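ABC transporter (Caldanaerobius, PDB 4G68) probably serves as the extracellular solute-binding component of an ABC importer, capturing sugars released from xylan for uptake by a thermophilic bacterium. Local coordinates at residues 59-70 / 337-346. Residues are numbered along the deposited sequence; the frame is centred on the assembly and turned at random.
Sequences IIDQWNKENPNV and RAAKYLAKQL
Ile59 enters as a knob into the hole formed by Tyr341, Leu342, Gln345 and Leu346. Its CG2, anti to the backbone N, reaches CB of Gln345 at 3.5 Å and also meets CE2 of Tyr341, while CD1 runs on toward Leu346. The carbonyl O of Ile59 serves two donors, Trp63 N within its own helix and the Tyr341 hydroxyl, whose OH lies 3.2 Å from that O. Deeper in, CD1 of Ile60 touches CD2 of Leu342, and both side chains rest on Phe43 of strand 40-45. Helices 52-66 and 332-353 thus pack side by side over the parallel strands 40-45 and 71-76 in one lobe of a periplasmic-binding-protein fold; their local axes are 10.8 Å apart and run roughly antiparallel, at 142°. CB of Gln62 adds a light contact with the Tyr341 OH. With CG anti to the backbone N (chi1 169°), Trp63 extends toward helix 332-353 and lays its six-membered ring against Ala338 and Tyr341. The Ala338 CB makes a CH-pi contact 4.0 Å from that ring's centroid, whereas the Tyr341 ring is inclined at 55° and takes Trp63 CE3 over one face. The indole is tethered by its NE1, bonded to Val70 O at 2.8 Å, and CG of Asn67 lies over the face opposite Ala338. Past the helix end, Asn67 OD1 receives NH1 and NH2 of Arg337 end-on, each at 2.8 Å and near the guanidinium plane. This double grip holds the guanidinium with one face against Trp63 CH2, and CG2 of Val70 approaches its edge near NH2.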
ATOM      1  N   ILE C  59     -18.717   3.204 -12.184  1.00 31.02           N
ATOM      2  CA  ILE C  59     -18.163   2.119 -12.959  1.00 34.04           C
ATOM      3  C   ILE C  59     -19.098   0.909 -12.971  1.00 33.94           C
ATOM      4  O   ILE C  59     -19.412   0.403 -14.048  1.00 40.07           O
ATOM      5  CB  ILE C  59     -16.777   1.665 -12.445  1.00 32.50           C
ATOM      6  CG1 ILE C  59     -15.734   2.762 -12.645  1.00 30.57           C
ATOM      7  CG2 ILE C  59     -16.344   0.426 -13.212  1.00 31.78           C
ATOM      8  CD1 ILE C  59     -14.460   2.554 -11.852  1.00 33.06           C
ATOM      9  N   ILE C  60     -19.531   0.449 -11.799  1.00 40.12           N
ATOM     10  CA  ILE C  60     -20.532  -0.634 -11.692  1.00 43.30           C
ATOM     11  C   ILE C  60     -21.780  -0.279 -12.507  1.00 43.55           C
ATOM     12  O   ILE C  60     -22.254  -1.104 -13.300  1.00 41.24           O
ATOM     13  CB  ILE C  60     -20.998  -0.914 -10.228  1.00 46.56           C
ATOM     14  CG1 ILE C  60     -19.859  -1.161  -9.207  1.00 45.57           C
ATOM     15  CG2 ILE C  60     -22.064  -2.009 -10.184  1.00 45.00           C
ATOM     16  CD1 ILE C  60     -18.831  -2.203  -9.509  1.00 48.59           C
ATOM     17  N   ASP C  61     -22.297   0.937 -12.322  1.00 43.20           N
ATOM     18  CA  ASP C  61     -23.532   1.350 -13.026  1.00 40.92           C
ATOM     19  C   ASP C  61     -23.372   1.254 -14.561  1.00 41.15           C
ATOM     20  O   ASP C  61     -24.261   0.722 -15.268  1.00 35.82           O
ATOM     21  CB  ASP C  61     -24.015   2.741 -12.578  1.00 44.69           C
ATOM     22  CG  ASP C  61     -24.436   2.781 -11.108  1.00 45.14           C
ATOM     23  OD1 ASP C  61     -24.484   1.728 -10.407  1.00 40.34           O
ATOM     24  OD2 ASP C  61     -24.699   3.899 -10.645  1.00 43.15           O
ATOM     25  N   GLN C  62     -22.235   1.727 -15.082  1.00 34.25           N
ATOM     26  CA  GLN C  62     -22.034   1.632 -16.516  1.00 39.99           C
ATOM     27  C   GLN C  62     -21.972   0.166 -16.980  1.00 38.35           C
ATOM     28  O   GLN C  62     -22.494  -0.183 -18.050  1.00 40.70           O
ATOM     29  CB  GLN C  62     -20.800   2.389 -16.979  1.00 42.17           C
ATOM     30  CG  GLN C  62     -20.804   2.508 -18.499  1.00 49.33           C
ATOM     31  CD  GLN C  62     -19.594   3.213 -19.074  1.00 56.76           C
ATOM     32  OE1 GLN C  62     -19.254   4.350 -18.680  1.00 57.18           O
ATOM     33  NE2 GLN C  62     -18.943   2.541 -20.041  1.00 57.62           N
ATOM     34  N   TRP C  63     -21.358  -0.700 -16.170  1.00 35.58           N
ATOM     35  CA  TRP C  63     -21.384  -2.124 -16.496  1.00 37.82           C
ATOM     36  C   TRP C  63     -22.790  -2.664 -16.496  1.00 37.60           C
ATOM     37  O   TRP C  63     -23.153  -3.461 -17.373  1.00 42.41           O
ATOM     38  CB  TRP C  63     -20.493  -2.957 -15.580  1.00 36.57           C
ATOM     39  CG  TRP C  63     -20.727  -4.449 -15.754  1.00 38.07           C
ATOM     40  CD1 TRP C  63     -21.768  -5.221 -15.219  1.00 37.02           C
ATOM     41  CD2 TRP C  63     -19.915  -5.397 -16.547  1.00 35.37           C
ATOM     42  NE1 TRP C  63     -21.663  -6.536 -15.621  1.00 38.04           N
ATOM     43  CE2 TRP C  63     -20.569  -6.712 -16.411  1.00 36.39           C
ATOM     44  CE3 TRP C  63     -18.758  -5.295 -17.313  1.00 36.12           C
ATOM     45  CZ2 TRP C  63     -20.069  -7.850 -17.030  1.00 37.07           C
ATOM     46  CZ3 TRP C  63     -18.249  -6.457 -17.921  1.00 36.89           C
ATOM     47  CH2 TRP C  63     -18.892  -7.701 -17.785  1.00 39.38           C
ATOM     48  N   ASN C  64     -23.564  -2.272 -15.493  1.00 34.67           N
ATOM     49  CA  ASN C  64     -24.904  -2.806 -15.311  1.00 38.66           C
ATOM     50  C   ASN C  64     -25.805  -2.420 -16.496  1.00 42.06           C
ATOM     51  O   ASN C  64     -26.596  -3.247 -16.990  1.00 34.46           O
ATOM     52  CB  ASN C  64     -25.471  -2.381 -13.958  1.00 34.19           C
ATOM     53  CG  ASN C  64     -25.038  -3.317 -12.821  1.00 36.38           C
ATOM     54  OD1 ASN C  64     -24.428  -4.376 -13.059  1.00 31.61           O
ATOM     55  ND2 ASN C  64     -25.393  -2.945 -11.565  1.00 32.60           N
ATOM     56  N   LYS C  65     -25.618  -1.183 -16.974  1.00 43.88           N
ATOM     57  CA  LYS C  65     -26.312  -0.670 -18.154  1.00 47.35           C
ATOM     58  C   LYS C  65     -25.879  -1.430 -19.451  1.00 41.77           C
ATOM     59  O   LYS C  65     -26.690  -1.844 -20.303  1.00 32.80           O
ATOM     60  CB  LYS C  65     -26.040   0.839 -18.270  1.00 48.68           C
ATOM     61  CG  LYS C  65     -26.744   1.490 -19.447  1.00 55.96           C
ATOM     62  CD  LYS C  65     -26.102   2.825 -19.804  1.00 59.28           C
ATOM     63  CE  LYS C  65     -26.910   3.507 -20.900  1.00 60.29           C
ATOM     64  NZ  LYS C  65     -27.451   4.768 -20.370  1.00 64.36           N
ATOM     65  N   GLU C  66     -24.583  -1.582 -19.624  1.00 34.89           N
ATOM     66  CA  GLU C  66     -24.123  -2.258 -20.804  1.00 37.57           C
ATOM     67  C   GLU C  66     -24.380  -3.794 -20.787  1.00 38.80           C
ATOM     68  O   GLU C  66     -24.266  -4.456 -21.811  1.00 39.02           O
ATOM     69  CB  GLU C  66     -22.664  -1.888 -21.057  1.00 39.79           C
ATOM     70  CG  GLU C  66     -22.541  -0.387 -21.322  1.00 44.94           C
ATOM     71  CD  GLU C  66     -21.127   0.166 -21.189  1.00 49.63           C
ATOM     72  OE1 GLU C  66     -20.167  -0.597 -20.903  1.00 61.50           O
ATOM     73  OE2 GLU C  66     -20.966   1.383 -21.377  1.00 44.62           O
ATOM     74  N   ASN C  67     -24.728  -4.359 -19.630  1.00 36.70           N
ATOM     75  CA  ASN C  67     -24.821  -5.823 -19.517  1.00 36.58           C
ATOM     76  C   ASN C  67     -26.071  -6.291 -18.793  1.00 37.48           C
ATOM     77  O   ASN C  67     -25.958  -6.879 -17.697  1.00 35.01           O
ATOM     78  CB  ASN C  67     -23.533  -6.419 -18.876  1.00 34.92           C
ATOM     79  CG  ASN C  67     -22.332  -6.351 -19.812  1.00 32.56           C
ATOM     80  OD1 ASN C  67     -21.865  -7.368 -20.307  1.00 39.65           O
ATOM     81  ND2 ASN C  67     -21.842  -5.154 -20.081  1.00 32.82           N
ATOM     82  N   PRO C  68     -27.259  -6.092 -19.438  1.00 39.73           N
ATOM     83  CA  PRO C  68     -28.544  -6.278 -18.752  1.00 37.42           C
ATOM     84  C   PRO C  68     -28.713  -7.664 -18.121  1.00 32.83           C
ATOM     85  O   PRO C  68     -29.328  -7.791 -17.065  1.00 37.47           O
ATOM     86  CB  PRO C  68     -29.608  -6.018 -19.838  1.00 36.34           C
ATOM     87  CG  PRO C  68     -28.893  -5.745 -21.105  1.00 34.63           C
ATOM     88  CD  PRO C  68     -27.418  -5.769 -20.880  1.00 39.58           C
ATOM     89  N   ASN C  69     -28.135  -8.684 -18.738  1.00 34.96           N
ATOM     90  CA  ASN C  69     -28.258 -10.059 -18.226  1.00 36.21           C
ATOM     91  C   ASN C  69     -27.211 -10.458 -17.205  1.00 39.89           C
ATOM     92  O   ASN C  69     -27.416 -11.394 -16.433  1.00 39.55           O
ATOM     93  CB  ASN C  69     -28.315 -11.054 -19.381  1.00 34.00           C
ATOM     94  CG  ASN C  69     -29.679 -11.097 -20.024  1.00 34.99           C
ATOM     95  OD1 ASN C  69     -30.575 -10.375 -19.633  1.00 33.64           O
ATOM     96  ND2 ASN C  69     -29.839 -11.957 -21.010  1.00 39.58           N
ATOM     97  N   VAL C  70     -26.096  -9.726 -17.181  1.00 41.19           N
ATOM     98  CA  VAL C  70     -25.085  -9.952 -16.160  1.00 42.95           C
ATOM     99  C   VAL C  70     -24.958  -8.692 -15.292  1.00 43.23           C
ATOM    100  O   VAL C  70     -24.209  -7.765 -15.620  1.00 42.62           O
ATOM    101  CB  VAL C  70     -23.734 -10.337 -16.787  1.00 42.40           C
ATOM    102  CG1 VAL C  70     -22.771 -10.803 -15.708  1.00 43.82           C
ATOM    103  CG2 VAL C  70     -23.927 -11.415 -17.848  1.00 41.97           C
ATOM    104  N   ARG C 337     -15.067 -12.002 -17.093  1.00 23.81           N
ATOM    105  CA  ARG C 337     -15.272 -10.921 -18.051  1.00 27.88           C
ATOM    106  C   ARG C 337     -15.444  -9.603 -17.330  1.00 31.75           C
ATOM    107  O   ARG C 337     -14.772  -8.583 -17.670  1.00 32.44           O
ATOM    108  CB  ARG C 337     -16.443 -11.156 -19.012  1.00 29.49           C
ATOM    109  CG  ARG C 337     -16.524 -10.112 -20.128  1.00 29.70           C
ATOM    110  CD  ARG C 337     -17.495 -10.532 -21.238  1.00 33.97           C
ATOM    111  NE  ARG C 337     -18.841 -10.713 -20.700  1.00 36.39           N
ATOM    112  CZ  ARG C 337     -19.791  -9.781 -20.712  1.00 35.33           C
ATOM    113  NH1 ARG C 337     -19.539  -8.596 -21.256  1.00 34.34           N
ATOM    114  NH2 ARG C 337     -20.976 -10.054 -20.197  1.00 32.63           N
ATOM    115  N   ALA C 338     -16.325  -9.632 -16.329  1.00 25.94           N
ATOM    116  CA  ALA C 338     -16.483  -8.511 -15.444  1.00 24.59           C
ATOM    117  C   ALA C 338     -15.229  -8.104 -14.742  1.00 25.21           C
ATOM    118  O   ALA C 338     -14.971  -6.923 -14.653  1.00 26.67           O
ATOM    119  CB  ALA C 338     -17.572  -8.801 -14.417  1.00 25.68           C
ATOM    120  N   ALA C 339     -14.501  -9.065 -14.151  1.00 23.66           N
ATOM    121  CA  ALA C 339     -13.261  -8.747 -13.426  1.00 24.62           C
ATOM    122  C   ALA C 339     -12.319  -7.989 -14.382  1.00 24.60           C
ATOM    123  O   ALA C 339     -11.830  -6.889 -14.022  1.00 26.75           O
ATOM    124  CB  ALA C 339     -12.575  -9.995 -12.868  1.00 22.12           C
ATOM    125  N   LYS C 340     -12.107  -8.532 -15.590  1.00 21.41           N
ATOM    126  CA  LYS C 340     -11.300  -7.815 -16.606  1.00 22.80           C
ATOM    127  C   LYS C 340     -11.683  -6.359 -16.839  1.00 23.32           C
ATOM    128  O   LYS C 340     -10.798  -5.467 -16.923  1.00 24.29           O
ATOM    129  CB  LYS C 340     -11.371  -8.529 -17.928  1.00 25.16           C
ATOM    130  CG  LYS C 340     -10.494  -9.740 -17.976  1.00 25.09           C
ATOM    131  CD  LYS C 340     -10.486 -10.324 -19.379  1.00 23.88           C
ATOM    132  CE  LYS C 340     -10.559 -11.824 -19.374  1.00 23.71           C
ATOM    133  NZ  LYS C 340     -10.393 -12.372 -20.754  1.00 25.99           N
ATOM    134  N   TYR C 341     -12.979  -6.119 -16.956  1.00 21.14           N
ATOM    135  CA  TYR C 341     -13.527  -4.741 -17.102  1.00 26.91           C
ATOM    136  C   TYR C 341     -13.325  -3.933 -15.803  1.00 24.29           C
ATOM    137  O   TYR C 341     -12.817  -2.849 -15.817  1.00 27.33           O
ATOM    138  CB  TYR C 341     -15.021  -4.771 -17.526  1.00 26.90           C
ATOM    139  CG  TYR C 341     -15.776  -3.475 -17.319  1.00 29.60           C
ATOM    140  CD1 TYR C 341     -15.964  -2.590 -18.391  1.00 32.19           C
ATOM    141  CD2 TYR C 341     -16.342  -3.147 -16.065  1.00 28.17           C
ATOM    142  CE1 TYR C 341     -16.677  -1.403 -18.237  1.00 32.41           C
ATOM    143  CE2 TYR C 341     -17.030  -1.949 -15.892  1.00 33.99           C
ATOM    144  CZ  TYR C 341     -17.202  -1.091 -16.982  1.00 33.93           C
ATOM    145  OH  TYR C 341     -17.903   0.106 -16.874  1.00 38.32           O
ATOM    146  N   LEU C 342     -13.712  -4.488 -14.685  1.00 26.86           N
ATOM    147  CA  LEU C 342     -13.574  -3.769 -13.419  1.00 23.37           C
ATOM    148  C   LEU C 342     -12.122  -3.371 -13.121  1.00 25.21           C
ATOM    149  O   LEU C 342     -11.874  -2.247 -12.650  1.00 26.08           O
ATOM    150  CB  LEU C 342     -14.053  -4.672 -12.311  1.00 24.99           C
ATOM    151  CG  LEU C 342     -15.562  -4.880 -12.282  1.00 24.38           C
ATOM    152  CD1 LEU C 342     -15.843  -5.872 -11.159  1.00 24.78           C
ATOM    153  CD2 LEU C 342     -16.257  -3.497 -12.069  1.00 19.01           C
ATOM    154  N   ALA C 343     -11.183  -4.280 -13.393  1.00 23.98           N
ATOM    155  CA  ALA C 343      -9.758  -4.030 -13.168  1.00 24.31           C
ATOM    156  C   ALA C 343      -9.239  -2.845 -13.981  1.00 24.82           C
ATOM    157  O   ALA C 343      -8.678  -1.901 -13.399  1.00 22.89           O
ATOM    158  CB  ALA C 343      -8.951  -5.274 -13.462  1.00 25.73           C
ATOM    159  N   LYS C 344      -9.460  -2.885 -15.304  1.00 24.33           N
ATOM    160  CA  LYS C 344      -9.120  -1.748 -16.167  1.00 25.37           C
ATOM    161  C   LYS C 344      -9.735  -0.430 -15.680  1.00 24.19           C
ATOM    162  O   LYS C 344      -9.051   0.585 -15.623  1.00 26.61           O
ATOM    163  CB  LYS C 344      -9.509  -2.021 -17.644  1.00 27.44           C
ATOM    164  CG  LYS C 344      -9.458  -0.790 -18.551  1.00 24.43           C
ATOM    165  CD  LYS C 344      -8.042  -0.238 -18.787  1.00 27.92           C
ATOM    166  CE  LYS C 344      -8.053   1.077 -19.583  1.00 28.83           C
ATOM    167  NZ  LYS C 344      -6.650   1.557 -19.855  1.00 21.59           N
ATOM    168  N   GLN C 345     -11.024  -0.436 -15.350  1.00 26.12           N
ATOM    169  CA  GLN C 345     -11.681   0.788 -14.857  1.00 24.06           C
ATOM    170  C   GLN C 345     -11.125   1.329 -13.541  1.00 23.27           C
ATOM    171  O   GLN C 345     -11.027   2.552 -13.386  1.00 23.59           O
ATOM    172  CB  GLN C 345     -13.206   0.624 -14.762  1.00 26.79           C
ATOM    173  CG  GLN C 345     -13.884   0.298 -16.107  1.00 27.61           C
ATOM    174  CD  GLN C 345     -13.642   1.359 -17.170  1.00 31.04           C
ATOM    175  OE1 GLN C 345     -13.982   2.527 -17.001  1.00 35.45           O
ATOM    176  NE2 GLN C 345     -13.037   0.954 -18.262  1.00 37.89           N
ATOM    177  N   LEU C 346     -10.865   0.433 -12.585  1.00 21.52           N
ATOM    178  CA  LEU C 346     -10.254   0.801 -11.309  1.00 23.09           C
ATOM    179  C   LEU C 346      -8.868   1.386 -11.530  1.00 22.57           C
ATOM    180  O   LEU C 346      -8.538   2.389 -10.884  1.00 23.15           O
ATOM    181  CB  LEU C 346     -10.165  -0.409 -10.363  1.00 24.37           C
ATOM    182  CG  LEU C 346     -11.482  -0.922  -9.710  1.00 22.98           C
ATOM    183  CD1 LEU C 346     -11.165  -2.098  -8.789  1.00 22.10           C
ATOM    184  CD2 LEU C 346     -12.126   0.167  -8.886  1.00 23.92           C
TER